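Side-chain contacts in bifunctional cytochrome P450/NADPH--P450 reductase (Deinococcus aerius, PDB 7F3H), which is a self-sufficient monooxygenase that hydroxylates organic substrates at a P450 heme, probably with electrons passed from NADPH by its fused reductase: residues Phe120-Glu125 with Ser157-Asp162; Arg150-Thr155 with Leu412-Leu417; Phe161-Arg166 with Asn216-Glu221; Lys170-Leu173 with Leu177-Leu180. All blocks are in the same frame, centred on the assembly; numbering follows the deposited sequence.

Contact 1: Phe120-Glu125 with Ser157-Asp162; sequences FGQMLE and SLSGFD
Gln122 and Ser159 join the two helices through one short hydrogen bond, from Ser159 OG to Gln122 OE1 at 2.5 Å. The hydroxyl lies in the plane of the amide, and the C=O···donor angle is 152°. The bend of Gln122 at chi2 (142°) turns its carbonyl oxygen onto the serine. The packing is closest here: the backbones come nearest at this pair, with the CA atoms of Gln122 and Ser159 6.4 Å apart, and the buried Ser159 also rests on Phe410. An alanine in place of Gln122 would probably leave the Ser159 hydroxyl without this acceptor and open a gap between the helices. Beside the bond, Leu158 CD2 packs on Gln122 CB at 3.8 Å, an apolar touch next to the polar one.

Towards solvent the contact loosens. Glu125 and Leu158 cross at about a right angle, and the carboxylate merely rests against the methyl, with Glu125 OE2 3.8 Å from Leu158 CD2. Its polar business lies with Arg164, which forms a salt bridge with Glu125 OE1 and itself touches Leu158.

The axes of the two segments run 9.4 Å apart at closest and nearly antiparallel, at 150°. This is the pairing of helices D and E in the four-helix core of cytochromes P450, with the Ser159 side chain about 8 Å from the heme.

Contact 2: Arg150-Thr155 with Leu412-Leu417; sequences RLTLDT and LTEAKL
Glu414 reaches from helix 412-417 between Thr152 and Thr155, joining helices E and L of the conserved P450 four-helix core. The segment axes cross at 132° and approach to 11.5 Å at closest, so a long side chain is needed to span the gap.

Packing contacts carry the interface. Glu414 OE1 meets the methyl of Thr152, with CG2 at 3.0 Å, the two side chains crossing at about a right angle. Thr155 comes from the opposite direction, and its CG2 lies 3.0 Å from Glu414 OE2 and 3.7 Å from Glu414 CG. The two shortest methyl-to-oxygen distances are doubtful in detail; the carboxylate lies beside the threonine methyls with no hydrogen bond to them. Leu151 adds a more distant touch, and Thr272 of helix 254-285 also packs on Glu414. Glu414 is buried, its side chain about 5 Å from the heme. A serine in place of Thr155 lacks CG2 and would probably leave a gap beside Glu414 CG and the carboxylate.

No hydrogen bond crosses the interface. Thr152 OG1 has Met148 O as its strongest partner, with His269 O of helix 254-285 a second acceptor within bonding distance. With CG2 of Thr155 anti to its own N, the methyl faces the glutamate while OG1 turns back to the helix and bonds to Leu151 O at 2.8 Å, standing 42° out of the carbonyl plane.

Contact 3: Phe161-Arg166 with Asn216-Glu221; sequences FDYRFR and NELVDE
Leu218 lodges against the rings of Tyr163 and Phe161. Its CB leaves helix 216-221 toward the loop; CG is anti to the backbone N (chi1 -178°) and beside the carbonyl carbon, and from there the branch reaches the tyrosine. CG comes first, 4.1 Å from Tyr163 CE2. At the branch the methyls divide the work. CD1 stays with Tyr163, 3.9 Å from its CE2. CD2 serves both aromatics: it is 3.7 Å from Tyr163 CE2 and 4.0 Å from Phe161 CE2, approaching each ring obliquely.

The contact lies where the loop between helices E and F of the P450 fold meets the later part of helix G. In this family the F and G helices lie across the long distal helix over the heme, here helix 254-285, and Phe161 and Val219 both pack on its Val261.

The leucine meets the two rings from different directions: the Tyr163 side chain comes from the opposite direction, whereas Phe161 crosses it at about a right angle. Phe161 CG sits between the backbone N and the carbonyl carbon (chi1 58°), which sends the ring toward helix 216-221. On the same side of the Tyr163 ring as the Leu218 methyls, Phe165 CE1 stands 4.2 Å above the ring centre, and Phe165 in turn meets His174 edge-to-face. His174, in the loop, and Phe176, at the start of helix 175-190, also touch Leu218.

Contact 4: Lys170-Leu173 with Leu177-Leu180; sequences KDEL and LQAL
Leu173 and Gln178 bring their CA atoms within 6.2 Å where the chain, extended at Glu172 and Leu173, turns into helix 175-190. The apolar part is a leucine pair crossing at about a right angle. Leu173 CD1 lies 4.1 Å from Leu177 CB, and Leu173 CD2 is equally far from Leu177 CD1, so both Leu173 methyls meet Leu177.

Gln178 supplies the polar part. Its chain, extended beyond CG, runs back over the loop and brings NE2 3.1 Å from Leu173 O, but the angle is too poor for a hydrogen bond. The same NE2 lies 3.4 Å from Glu172 CD. There the carboxylate and amide planes are 24° apart, but the side chains cross at about a right angle and no bond joins them; Glu172 is exposed and the association is loose.

This is the junction between the E-F loop and helix F of the P450 fold. Leu177 rests on Phe165 and on Leu153 of helix 144-161. One turn on, Leu180 also meets Leu153 and packs on Leu265 of helix 254-285, while Ala179 faces Met215 of helix 199-227.

Overall arrangement
From the N terminus, contact 1 opens on helix 113-137 and closes on helix 144-161. Contact 2 opens within that interval and closes only on helix 408-425, so the two cross; they touch where Met123 packs on Thr155, Thr413 and Leu417, binding three helices of the core. Contact 3 begins where contact 1 ends, sharing Phe161 and Asp162, and runs to helix 199-227. Contact 4 closes a short local loop nested inside contact 3, and both lie within the long loop closed by contact 2. A weak, long ion pair between Arg150 and Asp171 links contacts 2 and 4, and helix 175-190 is tied to helix 144-161.

Contact 1: Phe120-Glu125 with Ser157-Asp162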
loop_
_atom_site.group_PDB
_atom_site.type_symbol
_atom_site.label_atom_id
_atom_site.label_comp_id
_atom_site.label_asym_id
_atom_site.label_seq_id
_atom_site.Cartn_x
_atom_site.Cartn_y
_atom_site.Cartn_z
ATOM N N PHE A 120 17.907 6.980 -4.426
ATOM C CA PHE A 120 17.910 6.233 -5.680
ATOM C C PHE A 120 18.905 5.082 -5.665
ATOM O O PHE A 120 18.555 3.932 -5.988
ATOM C CB PHE A 120 18.244 7.163 -6.839
ATOM C CG PHE A 120 18.329 6.455 -8.147
ATOM C CD1 PHE A 120 17.173 6.049 -8.788
ATOM C CD2 PHE A 120 19.547 6.183 -8.722
ATOM C CE1 PHE A 120 17.220 5.380 -10.003
ATOM C CE2 PHE A 120 19.618 5.508 -9.943
ATOM C CZ PHE A 120 18.445 5.099 -10.583
ATOM N N GLY A 121 20.166 5.394 -5.333
ATOM C CA GLY A 121 21.206 4.381 -5.274
ATOM C C GLY A 121 20.816 3.191 -4.431
ATOM O O GLY A 121 21.226 2.055 -4.711
ATOM N N GLN A 122 20.058 3.441 -3.351
ATOM C CA GLN A 122 19.599 2.349 -2.498
ATOM C C GLN A 122 18.506 1.544 -3.193
ATOM O O GLN A 122 18.597 0.314 -3.294
ATOM C CB GLN A 122 19.117 2.902 -1.156
ATOM C CG GLN A 122 20.159 3.797 -0.471
ATOM C CD GLN A 122 19.534 4.994 0.232
ATOM O OE1 GLN A 122 18.340 4.993 0.559
ATOM N NE2 GLN A 122 20.328 6.046 0.423
ATOM N N MET A 123 17.496 2.222 -3.741
ATOM C CA MET A 123 16.485 1.512 -4.517
ATOM C C MET A 123 17.151 0.714 -5.633
ATOM O O MET A 123 16.851 -0.475 -5.849
ATOM C CB MET A 123 15.461 2.491 -5.085
ATOM C CG MET A 123 14.782 3.381 -4.044
ATOM S SD MET A 123 13.789 4.626 -4.922
ATOM C CE MET A 123 12.499 5.008 -3.740
ATOM N N LEU A 124 18.086 1.351 -6.342
ATOM C CA LEU A 124 18.729 0.663 -7.452
ATOM C C LEU A 124 19.488 -0.555 -6.956
ATOM O O LEU A 124 19.422 -1.635 -7.567
ATOM C CB LEU A 124 19.643 1.624 -8.211
ATOM C CG LEU A 124 20.476 1.143 -9.405
ATOM C CD1 LEU A 124 19.638 0.822 -10.671
ATOM C CD2 LEU A 124 21.507 2.231 -9.701
ATOM N N GLU A 125 20.137 -0.439 -5.799
ATOM C CA GLU A 125 20.905 -1.580 -5.323
ATOM C C GLU A 125 19.993 -2.782 -5.192
ATOM O O GLU A 125 20.343 -3.897 -5.605
ATOM C CB GLU A 125 21.590 -1.265 -3.996
ATOM C CG GLU A 125 22.417 -2.442 -3.422
ATOM C CD GLU A 125 22.956 -2.132 -2.019
ATOM O OE1 GLU A 125 23.489 -1.007 -1.800
ATOM O OE2 GLU A 125 22.819 -3.001 -1.126
ATOM N N SER A 157 13.973 -1.266 4.046
ATOM C CA SER A 157 14.917 -1.513 5.151
ATOM C C SER A 157 16.242 -0.786 4.947
ATOM O O SER A 157 16.811 -0.235 5.901
ATOM C CB SER A 157 15.170 -3.017 5.313
ATOM O OG SER A 157 13.989 -3.729 5.663
ATOM N N LEU A 158 16.763 -0.812 3.722
ATOM C CA LEU A 158 18.007 -0.116 3.403
ATOM C C LEU A 158 17.840 1.399 3.491
ATOM O O LEU A 158 18.673 2.092 4.092
ATOM C CB LEU A 158 18.463 -0.501 1.995
ATOM C CG LEU A 158 19.864 -0.088 1.516
ATOM C CD1 LEU A 158 20.973 -0.488 2.536
ATOM C CD2 LEU A 158 20.188 -0.550 0.061
ATOM N N SER A 159 16.754 1.938 2.916
ATOM C CA SER A 159 16.557 3.380 2.985
ATOM C C SER A 159 16.123 3.806 4.365
ATOM O O SER A 159 16.372 4.948 4.769
ATOM C CB SER A 159 15.516 3.841 1.978
ATOM O OG SER A 159 16.060 3.883 0.686
ATOM N N GLY A 160 15.473 2.917 5.103
ATOM C CA GLY A 160 14.915 3.284 6.377
ATOM C C GLY A 160 15.958 3.306 7.465
ATOM O O GLY A 160 16.078 4.316 8.170
ATOM N N PHE A 161 16.717 2.212 7.624
ATOM C CA PHE A 161 17.683 2.179 8.713
ATOM C C PHE A 161 18.966 1.492 8.299
ATOM O O PHE A 161 19.628 0.860 9.124
ATOM C CB PHE A 161 17.096 1.527 9.992
ATOM C CG PHE A 161 16.568 0.087 9.834
ATOM C CD1 PHE A 161 15.377 -0.173 9.148
ATOM C CD2 PHE A 161 17.196 -0.987 10.483
ATOM C CE1 PHE A 161 14.862 -1.483 9.039
ATOM C CE2 PHE A 161 16.684 -2.300 10.386
ATOM C CZ PHE A 161 15.522 -2.545 9.653
ATOM N N ASP A 162 19.342 1.654 7.031
ATOM C CA ASP A 162 20.619 1.213 6.492
ATOM C C ASP A 162 20.915 -0.251 6.818
ATOM O O ASP A 162 22.077 -0.637 7.014
ATOM C CB ASP A 162 21.753 2.128 6.986
ATOM C CG ASP A 162 23.029 1.995 6.160
ATOM O OD1 ASP A 162 22.948 1.850 4.920
ATOM O OD2 ASP A 162 24.127 2.054 6.746
#

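Contact 2: Arg150-Thr155 with Leu412-Leu417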
loop_
_atom_site.group_PDB
_atom_site.type_symbol
_atom_site.label_atom_id
_atom_site.label_comp_id
_atom_site.label_asym_id
_atom_site.label_seq_id
_atom_site.Cartn_x
_atom_site.Cartn_y
_atom_site.Cartn_z
ATOM N N ARG A 150 10.133 -9.331 -1.266
ATOM C CA ARG A 150 11.568 -9.196 -1.058
ATOM C C ARG A 150 12.062 -7.815 -1.494
ATOM O O ARG A 150 12.730 -7.107 -0.718
ATOM C CB ARG A 150 12.311 -10.286 -1.816
ATOM C CG ARG A 150 12.051 -11.676 -1.306
ATOM C CD ARG A 150 12.980 -12.654 -1.989
ATOM N NE ARG A 150 13.155 -13.830 -1.154
ATOM C CZ ARG A 150 12.481 -14.952 -1.356
ATOM N NH1 ARG A 150 11.625 -15.018 -2.365
ATOM N NH2 ARG A 150 12.666 -16.007 -0.577
ATOM N N LEU A 151 11.726 -7.412 -2.733
ATOM C CA LEU A 151 12.162 -6.123 -3.258
ATOM C C LEU A 151 11.835 -5.003 -2.287
ATOM O O LEU A 151 12.723 -4.267 -1.847
ATOM C CB LEU A 151 11.529 -5.843 -4.626
ATOM C CG LEU A 151 11.714 -4.427 -5.212
ATOM C CD1 LEU A 151 13.151 -4.195 -5.683
ATOM C CD2 LEU A 151 10.745 -4.195 -6.377
ATOM N N THR A 152 10.560 -4.888 -1.916
ATOM C CA THR A 152 10.106 -3.734 -1.147
ATOM C C THR A 152 10.601 -3.785 0.301
ATOM O O THR A 152 11.017 -2.760 0.842
ATOM C CB THR A 152 8.580 -3.624 -1.224
ATOM O OG1 THR A 152 7.975 -4.850 -0.783
ATOM C CG2 THR A 152 8.149 -3.336 -2.661
ATOM N N LEU A 153 10.618 -4.963 0.936
ATOM C CA LEU A 153 11.200 -5.061 2.270
ATOM C C LEU A 153 12.660 -4.631 2.266
ATOM O O LEU A 153 13.072 -3.812 3.084
ATOM C CB LEU A 153 11.061 -6.471 2.809
ATOM C CG LEU A 153 9.728 -6.822 3.457
ATOM C CD1 LEU A 153 9.722 -8.301 3.915
ATOM C CD2 LEU A 153 9.388 -5.856 4.609
ATOM N N ASP A 154 13.468 -5.181 1.365
ATOM C CA ASP A 154 14.875 -4.788 1.337
ATOM C C ASP A 154 15.039 -3.305 1.056
ATOM O O ASP A 154 15.886 -2.638 1.665
ATOM C CB ASP A 154 15.627 -5.603 0.304
ATOM C CG ASP A 154 16.070 -6.922 0.854
ATOM O OD1 ASP A 154 15.465 -7.343 1.855
ATOM O OD2 ASP A 154 16.991 -7.549 0.282
ATOM N N THR A 155 14.242 -2.767 0.139
ATOM C CA THR A 155 14.393 -1.365 -0.220
ATOM C C THR A 155 14.028 -0.474 0.958
ATOM O O THR A 155 14.773 0.454 1.317
ATOM C CB THR A 155 13.540 -1.043 -1.444
ATOM O OG1 THR A 155 13.940 -1.891 -2.534
ATOM C CG2 THR A 155 13.769 0.376 -1.862
ATOM N N LEU A 412 6.132 5.125 -5.476
ATOM C CA LEU A 412 6.040 5.292 -6.923
ATOM C C LEU A 412 7.421 5.301 -7.556
ATOM O O LEU A 412 7.624 4.712 -8.628
ATOM C CB LEU A 412 5.258 6.559 -7.276
ATOM C CG LEU A 412 3.746 6.471 -6.984
ATOM C CD1 LEU A 412 3.070 7.815 -7.238
ATOM C CD2 LEU A 412 3.075 5.357 -7.791
ATOM N N THR A 413 8.400 5.923 -6.903
ATOM C CA THR A 413 9.754 5.863 -7.438
ATOM C C THR A 413 10.240 4.419 -7.483
ATOM O O THR A 413 10.846 3.968 -8.480
ATOM C CB THR A 413 10.685 6.729 -6.587
ATOM O OG1 THR A 413 10.113 8.037 -6.456
ATOM C CG2 THR A 413 12.070 6.857 -7.200
ATOM N N GLU A 414 9.998 3.680 -6.397
ATOM C CA GLU A 414 10.568 2.354 -6.274
ATOM C C GLU A 414 10.018 1.509 -7.432
ATOM O O GLU A 414 10.752 0.798 -8.125
ATOM C CB GLU A 414 10.053 1.632 -5.053
ATOM C CG GLU A 414 11.143 0.787 -4.432
ATOM C CD GLU A 414 10.710 -0.342 -3.496
ATOM O OE1 GLU A 414 9.638 -0.944 -3.709
ATOM O OE2 GLU A 414 10.848 -0.032 -2.226
ATOM N N ALA A 415 8.692 1.593 -7.628
ATOM C CA ALA A 415 7.951 0.810 -8.626
ATOM C C ALA A 415 8.312 1.205 -10.057
ATOM O O ALA A 415 8.517 0.334 -10.920
ATOM C CB ALA A 415 6.458 1.007 -8.398
ATOM N N LYS A 416 8.365 2.515 -10.343
ATOM C CA LYS A 416 8.855 2.954 -11.640
ATOM C C LYS A 416 10.197 2.297 -11.955
ATOM O O LYS A 416 10.372 1.713 -13.032
ATOM C CB LYS A 416 8.979 4.478 -11.665
ATOM C CG LYS A 416 7.677 5.219 -11.647
ATOM C CD LYS A 416 7.936 6.705 -11.585
ATOM C CE LYS A 416 6.762 7.418 -10.943
ATOM N NZ LYS A 416 6.689 8.891 -11.175
ATOM N N LEU A 417 11.142 2.345 -11.001
ATOM C CA LEU A 417 12.497 1.836 -11.239
ATOM C C LEU A 417 12.520 0.326 -11.435
ATOM O O LEU A 417 13.233 -0.194 -12.308
ATOM C CB LEU A 417 13.402 2.209 -10.072
ATOM C CG LEU A 417 14.791 1.596 -10.113
ATOM C CD1 LEU A 417 15.544 2.009 -11.369
ATOM C CD2 LEU A 417 15.541 2.025 -8.878
#

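Contact 3: Phe161-Arg166 with Asn216-Glu221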
loop_
_atom_site.group_PDB
_atom_site.type_symbol
_atom_site.label_atom_id
_atom_site.label_comp_id
_atom_site.label_asym_id
_atom_site.label_seq_id
_atom_site.Cartn_x
_atom_site.Cartn_y
_atom_site.Cartn_z
ATOM N N PHE A 161 16.717 2.212 7.624
ATOM C CA PHE A 161 17.683 2.179 8.713
ATOM C C PHE A 161 18.966 1.492 8.299
ATOM O O PHE A 161 19.628 0.860 9.124
ATOM C CB PHE A 161 17.096 1.527 9.992
ATOM C CG PHE A 161 16.568 0.087 9.834
ATOM C CD1 PHE A 161 15.377 -0.173 9.148
ATOM C CD2 PHE A 161 17.196 -0.987 10.483
ATOM C CE1 PHE A 161 14.862 -1.483 9.039
ATOM C CE2 PHE A 161 16.684 -2.300 10.386
ATOM C CZ PHE A 161 15.522 -2.545 9.653
ATOM N N ASP A 162 19.342 1.654 7.031
ATOM C CA ASP A 162 20.619 1.213 6.492
ATOM C C ASP A 162 20.915 -0.251 6.818
ATOM O O ASP A 162 22.077 -0.637 7.014
ATOM C CB ASP A 162 21.753 2.128 6.986
ATOM C CG ASP A 162 23.029 1.995 6.160
ATOM O OD1 ASP A 162 22.948 1.850 4.920
ATOM O OD2 ASP A 162 24.127 2.054 6.746
ATOM N N TYR A 163 19.901 -1.110 6.831
ATOM C CA TYR A 163 20.180 -2.507 7.098
ATOM C C TYR A 163 19.788 -3.358 5.886
ATOM O O TYR A 163 18.755 -3.128 5.232
ATOM C CB TYR A 163 19.553 -2.876 8.466
ATOM C CG TYR A 163 19.651 -4.283 8.956
ATOM C CD1 TYR A 163 20.420 -5.217 8.300
ATOM C CD2 TYR A 163 19.498 -4.505 10.343
ATOM C CE1 TYR A 163 20.633 -6.462 8.816
ATOM C CE2 TYR A 163 19.777 -5.738 10.923
ATOM C CZ TYR A 163 20.348 -6.711 10.143
ATOM O OH TYR A 163 20.646 -7.958 10.655
ATOM N N ARG A 164 20.720 -4.254 5.522
ATOM C CA ARG A 164 20.690 -5.082 4.317
ATOM C C ARG A 164 20.298 -6.499 4.702
ATOM O O ARG A 164 21.155 -7.297 5.095
ATOM C CB ARG A 164 22.080 -5.085 3.677
ATOM C CG ARG A 164 22.451 -3.803 2.952
ATOM C CD ARG A 164 23.747 -3.995 2.145
ATOM N NE ARG A 164 24.011 -2.916 1.195
ATOM C CZ ARG A 164 24.334 -1.663 1.518
ATOM N NH1 ARG A 164 24.441 -1.287 2.789
ATOM N NH2 ARG A 164 24.542 -0.766 0.563
ATOM N N PHE A 165 19.029 -6.849 4.493
ATOM C CA PHE A 165 18.529 -8.192 4.760
ATOM C C PHE A 165 18.879 -9.187 3.672
ATOM O O PHE A 165 18.724 -10.401 3.887
ATOM C CB PHE A 165 17.015 -8.145 4.957
ATOM C CG PHE A 165 16.616 -7.528 6.261
ATOM C CD1 PHE A 165 16.893 -8.177 7.450
ATOM C CD2 PHE A 165 15.995 -6.292 6.301
ATOM C CE1 PHE A 165 16.536 -7.612 8.669
ATOM C CE2 PHE A 165 15.630 -5.716 7.505
ATOM C CZ PHE A 165 15.910 -6.374 8.698
ATOM N N ARG A 166 19.345 -8.698 2.520
ATOM C CA ARG A 166 19.821 -9.539 1.423
ATOM C C ARG A 166 18.842 -10.661 1.098
ATOM O O ARG A 166 19.213 -11.835 1.000
ATOM C CB ARG A 166 21.194 -10.099 1.767
ATOM C CG ARG A 166 22.170 -9.015 2.244
ATOM C CD ARG A 166 23.605 -9.478 2.142
ATOM N NE ARG A 166 24.429 -8.659 3.018
ATOM C CZ ARG A 166 25.190 -7.659 2.607
ATOM N NH1 ARG A 166 25.277 -7.360 1.308
ATOM N NH2 ARG A 166 25.884 -6.970 3.503
ATOM N N ASN A 216 11.426 -5.214 17.951
ATOM C CA ASN A 216 11.795 -4.029 18.718
ATOM C C ASN A 216 13.254 -4.099 19.132
ATOM O O ASN A 216 13.974 -3.108 19.029
ATOM C CB ASN A 216 10.909 -3.870 19.963
ATOM C CG ASN A 216 9.438 -3.645 19.619
ATOM O OD1 ASN A 216 9.115 -3.326 18.472
ATOM N ND2 ASN A 216 8.537 -3.804 20.608
ATOM N N GLU A 217 13.707 -5.270 19.599
ATOM C CA GLU A 217 15.093 -5.455 20.026
ATOM C C GLU A 217 16.082 -5.161 18.906
ATOM O O GLU A 217 17.083 -4.466 19.124
ATOM C CB GLU A 217 15.312 -6.866 20.578
ATOM C CG GLU A 217 14.905 -7.008 22.047
ATOM C CD GLU A 217 15.846 -6.267 23.007
ATOM O OE1 GLU A 217 17.066 -6.593 23.017
ATOM O OE2 GLU A 217 15.350 -5.363 23.744
ATOM N N LEU A 218 15.891 -5.781 17.736
ATOM C CA LEU A 218 16.820 -5.521 16.641
ATOM C C LEU A 218 16.866 -4.033 16.308
ATOM O O LEU A 218 17.956 -3.444 16.174
ATOM C CB LEU A 218 16.428 -6.333 15.409
ATOM C CG LEU A 218 17.304 -6.250 14.144
ATOM C CD1 LEU A 218 17.250 -7.568 13.335
ATOM C CD2 LEU A 218 16.953 -5.018 13.242
ATOM N N VAL A 219 15.687 -3.400 16.180
ATOM C CA VAL A 219 15.689 -2.008 15.734
ATOM C C VAL A 219 16.332 -1.119 16.802
ATOM O O VAL A 219 17.195 -0.297 16.498
ATOM C CB VAL A 219 14.269 -1.533 15.345
ATOM C CG1 VAL A 219 14.277 -0.049 15.080
ATOM C CG2 VAL A 219 13.745 -2.265 14.086
ATOM N N ASP A 220 15.936 -1.292 18.065
ATOM C CA ASP A 220 16.544 -0.621 19.223
ATOM C C ASP A 220 18.069 -0.715 19.270
ATOM O O ASP A 220 18.756 0.254 19.566
ATOM C CB ASP A 220 16.004 -1.236 20.503
ATOM C CG ASP A 220 14.576 -0.821 20.788
ATOM O OD1 ASP A 220 14.087 0.152 20.177
ATOM O OD2 ASP A 220 13.946 -1.505 21.644
ATOM N N GLU A 221 18.585 -1.885 18.995
ATOM C CA GLU A 221 19.992 -2.174 18.932
ATOM C C GLU A 221 20.663 -1.339 17.834
ATOM O O GLU A 221 21.606 -0.572 18.105
ATOM C CB GLU A 221 19.881 -3.696 18.791
ATOM C CG GLU A 221 20.751 -4.920 18.766
ATOM C CD GLU A 221 21.440 -5.381 17.397
ATOM O OE1 GLU A 221 20.966 -4.979 16.237
ATOM O OE2 GLU A 221 22.411 -6.290 17.477
#

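Contact 4: Lys170-Leu173 with Leu177-Leu180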
loop_
_atom_site.group_PDB
_atom_site.type_symbol
_atom_site.label_atom_id
_atom_site.label_comp_id
_atom_site.label_asym_id
_atom_site.label_seq_id
_atom_site.Cartn_x
_atom_site.Cartn_y
_atom_site.Cartn_z
ATOM N N LYS A 170 19.055 -15.697 -0.755
ATOM C CA LYS A 170 18.599 -16.935 -0.131
ATOM C C LYS A 170 17.087 -17.013 -0.224
ATOM O O LYS A 170 16.392 -16.009 -0.346
ATOM C CB LYS A 170 18.901 -17.021 1.387
ATOM C CG LYS A 170 20.317 -17.194 1.893
ATOM C CD LYS A 170 20.328 -17.231 3.464
ATOM C CE LYS A 170 19.346 -18.281 4.024
ATOM N NZ LYS A 170 19.159 -18.251 5.515
ATOM N N ASP A 171 16.590 -18.224 -0.120
ATOM C CA ASP A 171 15.162 -18.418 -0.148
ATOM C C ASP A 171 14.565 -18.011 1.191
ATOM O O ASP A 171 13.391 -17.588 1.271
ATOM C CB ASP A 171 14.861 -19.876 -0.495
ATOM C CG ASP A 171 13.387 -20.157 -0.646
ATOM O OD1 ASP A 171 12.697 -19.320 -1.272
ATOM O OD2 ASP A 171 12.923 -21.237 -0.193
ATOM N N GLU A 172 15.301 -18.276 2.272
ATOM C CA GLU A 172 14.609 -18.312 3.537
ATOM C C GLU A 172 14.705 -16.818 3.936
ATOM O O GLU A 172 15.776 -16.219 3.774
ATOM C CB GLU A 172 15.336 -19.097 4.632
ATOM C CG GLU A 172 14.297 -19.873 5.551
ATOM C CD GLU A 172 14.763 -20.231 6.964
ATOM O OE1 GLU A 172 15.365 -19.806 7.879
ATOM O OE2 GLU A 172 15.440 -21.373 6.765
ATOM N N LEU A 173 13.641 -16.183 4.429
ATOM C CA LEU A 173 13.904 -14.769 4.767
ATOM C C LEU A 173 14.678 -14.657 6.085
ATOM O O LEU A 173 14.684 -15.585 6.882
ATOM C CB LEU A 173 12.629 -13.946 4.883
ATOM C CG LEU A 173 11.860 -13.533 3.647
ATOM C CD1 LEU A 173 10.542 -12.955 4.096
ATOM C CD2 LEU A 173 12.633 -12.484 2.813
ATOM N N LEU A 177 12.406 -10.573 9.364
ATOM C CA LEU A 177 11.295 -10.484 8.417
ATOM C C LEU A 177 10.300 -11.625 8.587
ATOM O O LEU A 177 9.098 -11.437 8.340
ATOM C CB LEU A 177 11.831 -10.428 6.987
ATOM C CG LEU A 177 12.787 -9.243 6.746
ATOM C CD1 LEU A 177 13.395 -9.323 5.373
ATOM C CD2 LEU A 177 12.082 -7.907 6.955
ATOM N N GLN A 178 10.761 -12.803 9.034
ATOM C CA GLN A 178 9.820 -13.876 9.342
ATOM C C GLN A 178 8.949 -13.502 10.540
ATOM O O GLN A 178 7.730 -13.755 10.543
ATOM C CB GLN A 178 10.571 -15.185 9.613
ATOM C CG GLN A 178 11.074 -15.893 8.352
ATOM C CD GLN A 178 12.113 -16.978 8.643
ATOM O OE1 GLN A 178 12.533 -17.176 9.786
ATOM N NE2 GLN A 178 12.535 -17.677 7.600
ATOM N N ALA A 179 9.552 -12.857 11.543
ATOM C CA ALA A 179 8.800 -12.352 12.682
ATOM C C ALA A 179 7.795 -11.284 12.239
ATOM O O ALA A 179 6.628 -11.300 12.663
ATOM C CB ALA A 179 9.772 -11.803 13.738
ATOM N N LEU A 180 8.232 -10.342 11.387
ATOM C CA LEU A 180 7.300 -9.367 10.803
ATOM C C LEU A 180 6.114 -10.056 10.132
ATOM O O LEU A 180 4.952 -9.691 10.366
ATOM C CB LEU A 180 8.010 -8.463 9.790
ATOM C CG LEU A 180 7.169 -7.306 9.234
ATOM C CD1 LEU A 180 6.742 -6.383 10.382
ATOM C CD2 LEU A 180 7.928 -6.533 8.189
#